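Local coordinates for protein phosphoribosylaminoimidazole carboxylase, ATPase subunit (Thermotoga maritima, PDB 3AX6) that probably catalyses the ATP-dependent carboxylation of 5-aminoimidazole ribonucleotide with hydrogencarbonate to N5-carboxyaminoimidazole ribonucleotide, a step of purine biosynthesis, at residues P34-G39 / D43-A48; D58-S63 / K79-E84; N111-P116 / A228-E233; S265-I270 / S276-H281; G345-V350 / L362-I367. All coordinates share one frame; numbering follows the deposited sequence.

Interaction 1 (P34-G39 / D43-A48)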
# COMPACT_ATOMS: atom_id res chain seq x y z
N PRO A 34 -10.14 -23.00 -0.00
CA PRO A 34 -8.95 -23.10 0.84
C PRO A 34 -7.84 -22.22 0.29
O PRO A 34 -7.69 -22.08 -0.93
CB PRO A 34 -8.60 -24.58 0.76
CG PRO A 34 -9.93 -25.22 0.61
CD PRO A 34 -10.60 -24.34 -0.41
N ARG A 35 -7.05 -21.62 1.17
CA ARG A 35 -5.96 -20.75 0.75
C ARG A 35 -6.47 -19.71 -0.25
O ARG A 35 -5.93 -19.56 -1.35
CB ARG A 35 -4.83 -21.57 0.13
CG ARG A 35 -4.07 -22.42 1.14
CD ARG A 35 -3.06 -23.35 0.47
NE ARG A 35 -2.04 -22.64 -0.30
CZ ARG A 35 -1.21 -21.73 0.21
NH1 ARG A 35 -1.27 -21.40 1.49
NH2 ARG A 35 -0.31 -21.14 -0.58
N SER A 36 -7.52 -19.00 0.14
CA SER A 36 -8.09 -17.96 -0.70
C SER A 36 -7.11 -16.80 -0.69
O SER A 36 -6.24 -16.73 0.18
CB SER A 36 -9.44 -17.51 -0.15
OG SER A 36 -9.33 -17.07 1.20
N PRO A 37 -7.24 -15.87 -1.65
CA PRO A 37 -6.34 -14.72 -1.71
C PRO A 37 -6.24 -13.97 -0.37
O PRO A 37 -5.15 -13.58 0.05
CB PRO A 37 -6.96 -13.87 -2.81
CG PRO A 37 -7.53 -14.91 -3.73
CD PRO A 37 -8.18 -15.87 -2.78
N ALA A 38 -7.38 -13.78 0.29
CA ALA A 38 -7.42 -13.07 1.56
C ALA A 38 -6.93 -13.93 2.71
O ALA A 38 -6.18 -13.47 3.56
CB ALA A 38 -8.83 -12.58 1.84
N GLY A 39 -7.37 -15.19 2.73
CA GLY A 39 -6.96 -16.09 3.79
C GLY A 39 -5.45 -16.27 3.86
O GLY A 39 -4.89 -16.43 4.95
N ASP A 43 -4.77 -13.96 9.40
CA ASP A 43 -4.21 -14.73 10.51
C ASP A 43 -4.79 -16.14 10.52
O ASP A 43 -4.11 -17.10 10.86
CB ASP A 43 -4.51 -14.02 11.83
CG ASP A 43 -3.83 -12.68 11.94
OD1 ASP A 43 -2.67 -12.64 12.42
OD2 ASP A 43 -4.44 -11.66 11.54
N GLU A 44 -6.06 -16.24 10.14
CA GLU A 44 -6.77 -17.51 10.09
C GLU A 44 -7.83 -17.46 9.01
O GLU A 44 -8.26 -16.38 8.60
CB GLU A 44 -7.50 -17.78 11.41
CG GLU A 44 -6.64 -17.96 12.63
CD GLU A 44 -7.51 -18.07 13.87
OE1 GLU A 44 -8.51 -18.80 13.81
OE2 GLU A 44 -7.19 -17.43 14.89
N GLN A 45 -8.25 -18.63 8.55
CA GLN A 45 -9.31 -18.73 7.56
C GLN A 45 -10.22 -19.87 7.97
O GLN A 45 -9.76 -20.89 8.48
CB GLN A 45 -8.80 -19.03 6.15
CG GLN A 45 -9.93 -18.90 5.13
CD GLN A 45 -9.57 -19.36 3.72
OE1 GLN A 45 -8.53 -19.00 3.18
NE2 GLN A 45 -10.46 -20.13 3.12
N ILE A 46 -11.52 -19.67 7.78
CA ILE A 46 -12.51 -20.69 8.08
C ILE A 46 -12.98 -21.12 6.70
O ILE A 46 -13.55 -20.32 5.96
CB ILE A 46 -13.71 -20.11 8.87
CG1 ILE A 46 -13.25 -19.60 10.23
CG2 ILE A 46 -14.77 -21.19 9.06
CD1 ILE A 46 -14.35 -18.92 11.04
N VAL A 47 -12.71 -22.37 6.34
CA VAL A 47 -13.11 -22.88 5.04
C VAL A 47 -14.60 -23.19 5.10
O VAL A 47 -15.00 -24.19 5.70
CB VAL A 47 -12.34 -24.16 4.69
CG1 VAL A 47 -12.54 -24.50 3.21
CG2 VAL A 47 -10.86 -23.97 5.02
N ALA A 48 -15.41 -22.33 4.49
CA ALA A 48 -16.85 -22.51 4.51
C ALA A 48 -17.58 -21.58 3.56
O ALA A 48 -17.10 -20.48 3.27
CB ALA A 48 -17.38 -22.32 5.92

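Interaction 2 (D58-S63 / K79-E84)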
# COMPACT_ATOMS: atom_id res chain seq x y z
N ASP A 58 -19.78 -18.80 13.81
CA ASP A 58 -18.52 -18.94 14.54
C ASP A 58 -17.66 -17.71 14.27
O ASP A 58 -17.01 -17.19 15.17
CB ASP A 58 -17.74 -20.17 14.10
CG ASP A 58 -18.46 -21.46 14.41
OD1 ASP A 58 -18.88 -21.65 15.57
OD2 ASP A 58 -18.58 -22.29 13.49
N LEU A 59 -17.66 -17.27 13.01
CA LEU A 59 -16.88 -16.11 12.60
C LEU A 59 -17.28 -14.84 13.33
O LEU A 59 -16.42 -14.12 13.84
CB LEU A 59 -17.02 -15.86 11.10
CG LEU A 59 -16.27 -14.59 10.66
CD1 LEU A 59 -14.79 -14.91 10.63
CD2 LEU A 59 -16.72 -14.11 9.30
N VAL A 60 -18.58 -14.55 13.37
CA VAL A 60 -19.07 -13.36 14.04
C VAL A 60 -18.84 -13.41 15.55
O VAL A 60 -18.38 -12.44 16.14
CB VAL A 60 -20.58 -13.14 13.75
CG1 VAL A 60 -21.34 -14.40 14.07
CG2 VAL A 60 -21.11 -11.98 14.58
N LYS A 61 -19.14 -14.55 16.16
CA LYS A 61 -18.94 -14.71 17.61
C LYS A 61 -17.47 -14.72 18.01
O LYS A 61 -17.13 -14.43 19.16
CB LYS A 61 -19.61 -15.99 18.11
CG LYS A 61 -21.12 -15.94 18.15
CD LYS A 61 -21.66 -17.26 18.63
CE LYS A 61 -23.18 -17.29 18.65
NZ LYS A 61 -23.66 -18.65 19.05
N GLY A 62 -16.59 -15.07 17.06
CA GLY A 62 -15.18 -15.09 17.35
C GLY A 62 -14.48 -13.79 16.99
O GLY A 62 -13.27 -13.68 17.11
N SER A 63 -15.26 -12.80 16.56
CA SER A 63 -14.69 -11.52 16.17
C SER A 63 -15.34 -10.38 16.94
O SER A 63 -16.46 -10.53 17.45
CB SER A 63 -14.90 -11.28 14.67
OG SER A 63 -14.42 -12.38 13.91
N LYS A 79 -28.47 -10.97 10.35
CA LYS A 79 -29.47 -10.12 10.98
C LYS A 79 -29.74 -10.67 12.37
O LYS A 79 -29.91 -9.92 13.33
CB LYS A 79 -30.76 -10.11 10.16
CG LYS A 79 -31.82 -9.17 10.73
CD LYS A 79 -33.16 -9.28 9.99
CE LYS A 79 -33.10 -8.75 8.56
NZ LYS A 79 -32.24 -9.58 7.68
N LYS A 80 -29.79 -11.99 12.47
CA LYS A 80 -30.03 -12.65 13.74
C LYS A 80 -28.95 -12.23 14.74
O LYS A 80 -29.24 -11.71 15.82
CB LYS A 80 -30.03 -14.17 13.54
CG LYS A 80 -30.10 -15.00 14.81
CD LYS A 80 -30.37 -16.47 14.50
CE LYS A 80 -30.41 -17.33 15.76
NZ LYS A 80 -29.08 -17.42 16.43
N LEU A 81 -27.70 -12.45 14.35
CA LEU A 81 -26.55 -12.11 15.19
C LEU A 81 -26.49 -10.62 15.49
O LEU A 81 -26.13 -10.22 16.60
CB LEU A 81 -25.27 -12.54 14.49
CG LEU A 81 -25.20 -14.06 14.30
CD1 LEU A 81 -24.30 -14.37 13.12
CD2 LEU A 81 -24.72 -14.73 15.59
N TYR A 82 -26.85 -9.81 14.51
CA TYR A 82 -26.84 -8.37 14.69
C TYR A 82 -27.86 -7.96 15.75
O TYR A 82 -27.64 -7.01 16.50
CB TYR A 82 -27.14 -7.67 13.37
CG TYR A 82 -27.33 -6.18 13.48
CD1 TYR A 82 -28.60 -5.64 13.74
CD2 TYR A 82 -26.27 -5.30 13.28
CE1 TYR A 82 -28.80 -4.26 13.79
CE2 TYR A 82 -26.46 -3.92 13.33
CZ TYR A 82 -27.73 -3.41 13.58
OH TYR A 82 -27.92 -2.04 13.59
N ASN A 83 -28.97 -8.69 15.82
CA ASN A 83 -30.01 -8.39 16.80
C ASN A 83 -29.61 -8.87 18.19
O ASN A 83 -30.22 -8.47 19.18
CB ASN A 83 -31.33 -9.02 16.38
CG ASN A 83 -32.03 -8.21 15.31
OD1 ASN A 83 -32.82 -8.74 14.53
ND2 ASN A 83 -31.76 -6.91 15.28
N GLU A 84 -28.59 -9.72 18.26
CA GLU A 84 -28.10 -10.22 19.54
C GLU A 84 -27.00 -9.31 20.06
O GLU A 84 -26.38 -9.59 21.08
CB GLU A 84 -27.54 -11.64 19.41
CG GLU A 84 -28.49 -12.65 18.78
CD GLU A 84 -28.07 -14.08 19.07
OE1 GLU A 84 -28.34 -14.56 20.19
OE2 GLU A 84 -27.47 -14.73 18.18

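Interaction 3 (N111-P116 / A228-E233)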
# COMPACT_ATOMS: atom_id res chain seq x y z
N ASN A 111 -36.67 8.80 1.30
CA ASN A 111 -35.79 9.78 1.92
C ASN A 111 -35.46 10.99 1.06
O ASN A 111 -34.55 11.75 1.37
CB ASN A 111 -34.49 9.11 2.38
CG ASN A 111 -34.69 8.20 3.57
OD1 ASN A 111 -35.14 7.06 3.43
ND2 ASN A 111 -34.39 8.71 4.76
N GLY A 112 -36.21 11.17 -0.03
CA GLY A 112 -35.99 12.32 -0.89
C GLY A 112 -34.73 12.29 -1.75
O GLY A 112 -34.34 13.31 -2.31
N ILE A 113 -34.11 11.12 -1.85
CA ILE A 113 -32.90 10.95 -2.66
C ILE A 113 -33.31 10.88 -4.13
O ILE A 113 -34.08 10.00 -4.50
CB ILE A 113 -32.18 9.64 -2.28
CG1 ILE A 113 -31.82 9.66 -0.79
CG2 ILE A 113 -30.96 9.45 -3.15
CD1 ILE A 113 -30.89 10.78 -0.39
N PRO A 114 -32.79 11.78 -4.98
CA PRO A 114 -33.11 11.81 -6.41
C PRO A 114 -32.93 10.46 -7.11
O PRO A 114 -31.84 9.88 -7.08
CB PRO A 114 -32.16 12.87 -6.96
CG PRO A 114 -31.97 13.79 -5.78
CD PRO A 114 -31.78 12.80 -4.65
N VAL A 115 -33.98 9.99 -7.76
CA VAL A 115 -33.96 8.70 -8.44
C VAL A 115 -34.96 8.67 -9.60
O VAL A 115 -35.95 9.39 -9.57
CB VAL A 115 -34.32 7.58 -7.43
CG1 VAL A 115 -35.71 7.83 -6.86
CG2 VAL A 115 -34.27 6.23 -8.09
N PRO A 116 -34.70 7.85 -10.63
CA PRO A 116 -35.61 7.76 -11.78
C PRO A 116 -37.00 7.26 -11.35
O PRO A 116 -37.11 6.50 -10.39
CB PRO A 116 -34.92 6.76 -12.69
CG PRO A 116 -33.47 6.98 -12.40
CD PRO A 116 -33.45 7.11 -10.90
N ALA A 228 -24.66 11.61 -2.67
CA ALA A 228 -24.02 10.42 -2.14
C ALA A 228 -23.97 10.43 -0.62
O ALA A 228 -24.27 9.43 0.03
CB ALA A 228 -22.61 10.28 -2.70
N THR A 229 -23.58 11.56 -0.06
CA THR A 229 -23.50 11.70 1.38
C THR A 229 -24.87 11.49 2.03
O THR A 229 -25.00 10.81 3.05
CB THR A 229 -22.96 13.08 1.77
OG1 THR A 229 -21.64 13.24 1.24
CG2 THR A 229 -22.94 13.23 3.29
N SER A 230 -25.90 12.06 1.42
CA SER A 230 -27.26 11.92 1.95
C SER A 230 -27.73 10.46 1.92
O SER A 230 -28.57 10.06 2.72
CB SER A 230 -28.22 12.78 1.14
OG SER A 230 -28.40 12.24 -0.15
N VAL A 231 -27.18 9.67 1.00
CA VAL A 231 -27.55 8.26 0.91
C VAL A 231 -27.06 7.49 2.13
O VAL A 231 -27.83 6.81 2.81
CB VAL A 231 -26.96 7.58 -0.34
CG1 VAL A 231 -27.15 6.07 -0.25
CG2 VAL A 231 -27.62 8.11 -1.60
N VAL A 232 -25.77 7.61 2.41
CA VAL A 232 -25.19 6.92 3.55
C VAL A 232 -25.75 7.48 4.86
O VAL A 232 -25.85 6.76 5.85
CB VAL A 232 -23.64 7.01 3.51
CG1 VAL A 232 -23.21 8.46 3.41
CG2 VAL A 232 -23.05 6.37 4.75
N GLU A 233 -26.14 8.75 4.85
CA GLU A 233 -26.71 9.36 6.05
C GLU A 233 -28.09 8.79 6.32
O GLU A 233 -28.44 8.49 7.47
CB GLU A 233 -26.82 10.88 5.89
CG GLU A 233 -25.52 11.66 6.05
CD GLU A 233 -25.08 11.82 7.50
OE1 GLU A 233 -24.21 12.68 7.76
OE2 GLU A 233 -25.59 11.08 8.37
O HOH W 1 -31.26 13.67 -1.26

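Interaction 4 (S265-I270 / S276-H281)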
# COMPACT_ATOMS: atom_id res chain seq x y z
N SER A 265 -14.62 0.97 -8.49
CA SER A 265 -14.50 2.35 -8.96
C SER A 265 -13.73 3.21 -7.96
O SER A 265 -13.50 4.39 -8.21
CB SER A 265 -15.88 2.96 -9.23
OG SER A 265 -16.46 3.43 -8.03
N GLY A 266 -13.33 2.62 -6.83
CA GLY A 266 -12.60 3.36 -5.82
C GLY A 266 -11.13 2.97 -5.67
O GLY A 266 -10.45 3.46 -4.77
N HIS A 267 -10.63 2.10 -6.54
CA HIS A 267 -9.23 1.69 -6.44
C HIS A 267 -8.27 2.86 -6.65
O HIS A 267 -7.13 2.85 -6.18
CB HIS A 267 -8.90 0.58 -7.45
CG HIS A 267 -9.48 -0.75 -7.10
ND1 HIS A 267 -9.52 -1.22 -5.80
CD2 HIS A 267 -10.05 -1.71 -7.87
CE1 HIS A 267 -10.09 -2.41 -5.79
NE2 HIS A 267 -10.43 -2.73 -7.03
N TYR A 268 -8.74 3.89 -7.35
CA TYR A 268 -7.90 5.05 -7.61
C TYR A 268 -7.41 5.65 -6.30
O TYR A 268 -6.29 6.16 -6.23
CB TYR A 268 -8.69 6.09 -8.41
CG TYR A 268 -9.66 6.90 -7.60
CD1 TYR A 268 -9.27 8.10 -7.02
CD2 TYR A 268 -10.98 6.47 -7.40
CE1 TYR A 268 -10.16 8.86 -6.26
CE2 TYR A 268 -11.88 7.22 -6.62
CZ TYR A 268 -11.45 8.42 -6.06
OH TYR A 268 -12.30 9.18 -5.27
N THR A 269 -8.25 5.59 -5.27
CA THR A 269 -7.89 6.17 -3.97
C THR A 269 -6.55 5.65 -3.42
O THR A 269 -5.85 6.37 -2.71
CB THR A 269 -9.00 5.92 -2.91
OG1 THR A 269 -9.14 4.51 -2.67
CG2 THR A 269 -10.34 6.48 -3.38
N ILE A 270 -6.20 4.41 -3.77
CA ILE A 270 -4.96 3.79 -3.29
C ILE A 270 -3.74 4.54 -3.78
O ILE A 270 -2.75 4.67 -3.06
CB ILE A 270 -4.85 2.32 -3.76
CG1 ILE A 270 -5.98 1.50 -3.16
CG2 ILE A 270 -3.50 1.74 -3.36
CD1 ILE A 270 -6.12 0.11 -3.77
N SER A 276 -6.65 5.38 1.50
CA SER A 276 -7.35 4.49 0.57
C SER A 276 -8.71 4.04 1.11
O SER A 276 -8.95 4.03 2.32
CB SER A 276 -6.50 3.26 0.28
OG SER A 276 -6.61 2.32 1.33
N GLN A 277 -9.58 3.64 0.18
CA GLN A 277 -10.92 3.19 0.53
C GLN A 277 -10.89 2.00 1.48
O GLN A 277 -11.82 1.81 2.27
CB GLN A 277 -11.70 2.82 -0.74
CG GLN A 277 -11.25 1.53 -1.41
CD GLN A 277 -12.21 1.11 -2.51
OE1 GLN A 277 -13.42 1.30 -2.39
NE2 GLN A 277 -11.68 0.52 -3.58
N PHE A 278 -9.83 1.20 1.41
CA PHE A 278 -9.69 0.02 2.27
C PHE A 278 -9.29 0.38 3.69
O PHE A 278 -9.79 -0.21 4.65
CB PHE A 278 -8.69 -0.94 1.64
CG PHE A 278 -9.16 -1.53 0.34
CD1 PHE A 278 -10.09 -2.57 0.34
CD2 PHE A 278 -8.71 -1.04 -0.87
CE1 PHE A 278 -10.56 -3.11 -0.86
CE2 PHE A 278 -9.17 -1.57 -2.07
CZ PHE A 278 -10.09 -2.61 -2.07
N GLU A 279 -8.40 1.36 3.85
CA GLU A 279 -8.03 1.79 5.19
C GLU A 279 -9.27 2.49 5.77
O GLU A 279 -9.63 2.29 6.92
CB GLU A 279 -6.89 2.81 5.15
CG GLU A 279 -6.53 3.32 6.53
CD GLU A 279 -5.53 4.45 6.51
OE1 GLU A 279 -4.73 4.51 5.56
OE2 GLU A 279 -5.54 5.27 7.45
N GLN A 280 -9.91 3.30 4.94
CA GLN A 280 -11.09 4.06 5.33
C GLN A 280 -12.19 3.13 5.85
O GLN A 280 -12.83 3.42 6.87
CB GLN A 280 -11.61 4.87 4.14
CG GLN A 280 -12.55 6.00 4.51
CD GLN A 280 -11.84 7.11 5.27
OE1 GLN A 280 -11.49 6.95 6.44
NE2 GLN A 280 -11.62 8.23 4.60
N HIS A 281 -12.38 2.02 5.16
CA HIS A 281 -13.39 1.03 5.53
C HIS A 281 -13.11 0.47 6.92
O HIS A 281 -14.03 0.29 7.73
CB HIS A 281 -13.43 -0.10 4.51
CG HIS A 281 -14.53 -1.09 4.74
ND1 HIS A 281 -15.86 -0.76 4.65
CD2 HIS A 281 -14.48 -2.40 5.08
CE1 HIS A 281 -16.60 -1.82 4.92
NE2 HIS A 281 -15.78 -2.83 5.19

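Interaction 5 (G345-V350 / L362-I367)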
# COMPACT_ATOMS: atom_id res chain seq x y z
N GLY A 345 -6.59 -7.93 -12.37
CA GLY A 345 -5.92 -6.83 -11.70
C GLY A 345 -6.28 -5.51 -12.34
O GLY A 345 -7.26 -5.41 -13.09
N HIS A 346 -5.51 -4.48 -12.02
CA HIS A 346 -5.73 -3.16 -12.60
C HIS A 346 -4.40 -2.42 -12.61
O HIS A 346 -3.44 -2.83 -11.96
CB HIS A 346 -6.79 -2.36 -11.80
CG HIS A 346 -6.33 -1.91 -10.44
ND1 HIS A 346 -6.50 -2.68 -9.30
CD2 HIS A 346 -5.73 -0.77 -10.03
CE1 HIS A 346 -6.02 -2.03 -8.26
NE2 HIS A 346 -5.55 -0.87 -8.67
N PHE A 347 -4.34 -1.35 -13.39
CA PHE A 347 -3.16 -0.52 -13.44
C PHE A 347 -3.67 0.90 -13.36
O PHE A 347 -4.82 1.17 -13.72
CB PHE A 347 -2.30 -0.79 -14.69
CG PHE A 347 -2.90 -0.32 -15.99
CD1 PHE A 347 -2.80 1.01 -16.37
CD2 PHE A 347 -3.51 -1.23 -16.86
CE1 PHE A 347 -3.29 1.43 -17.61
CE2 PHE A 347 -4.00 -0.82 -18.09
CZ PHE A 347 -3.89 0.51 -18.47
N THR A 348 -2.85 1.80 -12.84
CA THR A 348 -3.25 3.19 -12.68
C THR A 348 -2.20 4.13 -13.26
O THR A 348 -1.01 3.84 -13.25
CB THR A 348 -3.42 3.54 -11.19
OG1 THR A 348 -4.41 2.68 -10.61
CG2 THR A 348 -3.87 4.97 -11.03
N VAL A 349 -2.67 5.26 -13.77
CA VAL A 349 -1.77 6.24 -14.35
C VAL A 349 -2.06 7.57 -13.68
O VAL A 349 -3.11 8.18 -13.91
CB VAL A 349 -2.00 6.37 -15.87
CG1 VAL A 349 -1.24 7.56 -16.41
CG2 VAL A 349 -1.55 5.10 -16.57
N VAL A 350 -1.13 8.01 -12.82
CA VAL A 350 -1.30 9.28 -12.14
C VAL A 350 -0.55 10.37 -12.89
O VAL A 350 0.57 10.15 -13.36
CB VAL A 350 -0.80 9.22 -10.67
CG1 VAL A 350 -1.66 8.25 -9.88
CG2 VAL A 350 0.66 8.80 -10.62
N LEU A 362 -5.04 4.88 -21.84
CA LEU A 362 -5.62 4.24 -23.02
C LEU A 362 -4.55 3.67 -23.92
O LEU A 362 -4.75 2.66 -24.59
CB LEU A 362 -6.48 5.23 -23.80
CG LEU A 362 -7.72 5.73 -23.05
CD1 LEU A 362 -8.57 6.58 -23.99
CD2 LEU A 362 -8.52 4.53 -22.53
N ARG A 363 -3.40 4.33 -23.94
CA ARG A 363 -2.27 3.90 -24.75
C ARG A 363 -1.70 2.61 -24.17
O ARG A 363 -1.29 1.71 -24.91
CB ARG A 363 -1.21 5.00 -24.76
CG ARG A 363 -0.01 4.73 -25.65
CD ARG A 363 0.77 6.01 -25.85
NE ARG A 363 1.25 6.55 -24.59
CZ ARG A 363 1.74 7.78 -24.44
NH1 ARG A 363 1.81 8.59 -25.49
NH2 ARG A 363 2.15 8.20 -23.25
N ALA A 364 -1.67 2.52 -22.84
CA ALA A 364 -1.15 1.35 -22.16
C ALA A 364 -2.19 0.22 -22.10
O ALA A 364 -1.84 -0.95 -21.95
CB ALA A 364 -0.71 1.73 -20.75
N LYS A 365 -3.46 0.58 -22.21
CA LYS A 365 -4.54 -0.40 -22.17
C LYS A 365 -4.40 -1.41 -23.31
O LYS A 365 -4.94 -2.52 -23.24
CB LYS A 365 -5.90 0.31 -22.27
CG LYS A 365 -7.10 -0.62 -22.37
CD LYS A 365 -8.41 0.17 -22.32
CE LYS A 365 -9.61 -0.71 -22.65
NZ LYS A 365 -9.71 -1.90 -21.76
N LYS A 366 -3.66 -1.03 -24.35
CA LYS A 366 -3.44 -1.90 -25.50
C LYS A 366 -2.12 -2.66 -25.39
O LYS A 366 -1.90 -3.62 -26.12
CB LYS A 366 -3.42 -1.07 -26.78
CG LYS A 366 -4.72 -0.32 -27.04
CD LYS A 366 -4.60 0.60 -28.25
CE LYS A 366 -5.90 1.35 -28.48
NZ LYS A 366 -5.76 2.35 -29.58
N ILE A 367 -1.27 -2.22 -24.47
CA ILE A 367 0.05 -2.82 -24.26
C ILE A 367 0.07 -3.89 -23.17
O ILE A 367 0.63 -4.98 -23.36
CB ILE A 367 1.08 -1.72 -23.92
CG1 ILE A 367 1.19 -0.75 -25.09
CG2 ILE A 367 2.43 -2.33 -23.58
CD1 ILE A 367 2.13 0.41 -24.85

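Interaction 1 (P34-G39 / D43-A48)
Gln45 reaches from strand 44-47 into the turn that opens helix 37-41, and most of the contact hangs on its side chain. Its CB passes 4.2 Å from Gly39 CA. With CG anti to the backbone N (chi1 -171°) and the chain extended beyond it, the amide is delivered to Ser36. The amide carbon CD of Gln45 comes within 3.4 Å of Ser36 OG. At the tip, OE1 takes two hydrogen bonds from one residue. Ser36 N donates over 3.2 Å to Gln45 OE1, in the carbonyl plane and on a lone pair, whereas Ser36 OG, 2.9 Å from the same OE1, sits 68° out of that plane. Gln45 NE2 lies 4.0 Å from Pro34 CA and donates to Thr33 O, which together with the double grip on OE1 fixes the rotation of the amide. Ser36 OG is itself the N-cap acceptor of Gly39 N, at 3.1 Å, so one hydroxyl joins glutamine and helix start. At the outer end Pro34 CG packs 3.8 Å from Val47 CG1, the two side chains crossing at about a right angle. The contact closes the beta-alpha-beta unit of strand 26-31, helix 37-41 and strand 44-47, at one edge of the Rossmann-like preATP-grasp domain.

Interaction 2 (D58-S63 / K79-E84)
Leu81 faces Val60 between helices 53-61 and 75-83, and the residues around it in 79-84 set the polar surroundings. Lys79 is turned elsewhere: it forms a salt bridge with Glu96 and a cation-pi contact with Tyr93. Lys80 runs out nearly straight to CE, then bends at the last torsion to bring its NZ to Glu84 OE2 at 3.6 Å, one helical turn on. Leu81 then supplies the apolar part. Its CG stands anti to the carbonyl carbon (chi1 -63°), which sends the branched end toward helix 53-61. Leu81 CD2 lies 3.7 Å from Val60 CG1, and Leu81 CB is 4.2 Å from Val60 CG2. The modelled approach of CD1 to the same valine is too short to be trusted. Leu81 CD2 also lies 4.3 Å from Lys61 CE. The two helices belong to successive connections between parallel strands of the Rossmann-like preATP-grasp domain: helix 53-61 leads from strand 44-47 to strand 65-68, and helix 75-83 from there to strand 87-88. Tyr86 touches Val60, Lys61 and Leu81 alike, and Ile56 adds to the apolar cover of the leucine. Asn83, near the helix end, turns OD1 to Tyr93 OH. Glu84 ends the segment with its OE2 5.5 Å from Lys61 NZ, too far for a direct pair but near enough that the opposite charges probably attract.

Interaction 3 (N111-P116 / A228-E233)
Without rings or amide planes, branched aliphatic groups and one hydroxyl make the contact of Ile113 with Ser230 and Val231. Ile113, in the loop between helix 101-110 and strand 118-120, points at helix 218-235 and touches it with two branches. Its CG2, anti to the backbone N, lies 3.9 Å from Val231 CG2, the two side chains crossing at about a right angle. The other branch is bent back at CG1 (chi2 -61°), which carries Ile113 CD1 to the serine, 3.7 Å from Ser230 CB; its approach to the hydroxyl is modelled too closely to interpret. Ser230 OG is hydrogen-bonded to Ile227 O in its own helix. A water lies beside the pair, donating to Gly112 O at 3.3 Å and more weakly to Ser230 OG. Gly112, with positive phi, is the C-prime residue of the Schellman motif that ends helix 101-110, and Ile113 N returns to Leu108 O. Val255 touches Ile113 and Ile258 touches Val231, both from strand 253-259 of the ATP-grasp domain, which also carries Asn256, a residue of the ADP site. The chemistry implies dispersion packing at the centre, while the serine hydroxyl is satisfied by Ile227 O and Gly112 O takes the water.

Interaction 4 (S265-I270 / S276-H281)
Ser276 is the N-cap of helix 277-285, and the start of that helix packs on helix 268-272, two short consecutive helices joined by a tight connection in the ATP-grasp region. Ser276 OG accepts from Glu279 N at 3.2 Å, while Ser276 CB rests 3.9 Å from Ile270 CG1. The next amide is served from across the contact: Gln277 N donates to Thr269 OG1 over 3.0 Å, with an N-H...O angle of 154°. Thr269 OG1 in turn donates to Gly266 O at 2.7 Å, almost in line with that carbonyl. The Thr269 torsion (chi1 63°), with OG1 between backbone N and carbonyl carbon, lets the hydroxyl reach both partners. Gln277, extended beyond CG, crosses Thr269 at about a right angle and brings its NE2 3.3 Å from Gly266 C, while OE1 accepts from His263 N. The rings of His267 and Phe278 meet rim to rim, planes only 18° apart and neither over the other's face; His267 CE1 is 3.7 Å from Phe278 CZ. At the same phenyl rim, Ile270 CD1 lies 3.9 Å from Phe278 CE2. Met15 of helix 11-22 touches both Ile270 and Phe278, and His267 also stacks on His346. In this buried setting the hydroxyl of Thr269 accepts one hydrogen bond from Gln277 N and donates another to Gly266 O. The helix start would probably favour such an oxygen electrostatically, while the Phe278 and Ile270 contacts add apolar packing.

Interaction 5 (G345-V350 / L362-I367)
Phe347 projects from strand 343-350 onto the last part of helix 354-364, a helix packed on a beta-sheet in the C-terminal domain of the PurK family. Strand 343-350 lies between 299-305 and 328-332 in the antiparallel sheet, and the chain leaves it to form the very helix that folds back over it. Apolar packing comes first. Phe347 CE1 lies 4.1 Å from Ala364 CB, a small side chain that lets the helix settle close to the ring. Leu328 touches both residues, and Val302, Leu304 and Leu368 surround the phenyl further, so the ring is buried. Contact with the backbone comes second. Phe347 CZ is 3.9 Å from Lys365 CA, and Phe347 CE2 lies 4.1 Å from the same atom, so the far end of the ring rests against main chain as well as side chain. The phenyl gets there because CG stands between backbone N and carbonyl carbon (chi1 71°). Lys365 lends the contact its CB, 4.3 Å from Phe347 CZ, while the rest of its chain leads off. Hydrogen bonding stays within each element: Phe347 pairs through its backbone with Val302 in the sheet, and Ile367 N donates to Ala364 O at 2.9 Å. The closest approach joins a ring carbon to a peptide nitrogen, Phe347 CZ to Lys365 N at 3.8 Å.

Overall arrangement
Interactions 1 and 2 belong to the preATP-grasp domain and touch through Ile46 and Leu59, where strand 44-47 meets the helix that follows it; the first is a mainly polar surface contact, the second a buried apolar one. Interactions 3 and 4 belong to the ATP-grasp part of the chain, their centres about 21 Å apart. Both are buried, but interaction 3 is mainly aliphatic, whereas interaction 4 adds hydroxyl bonds and ring edges. Interaction 5 is buried helix-on-sheet packing in the C-terminal domain and meets interaction 4 where His267 touches His346. Serine N-caps recur in 1 and 4, while 2, 3 and 5 have no direct hydrogen bonds between their segments.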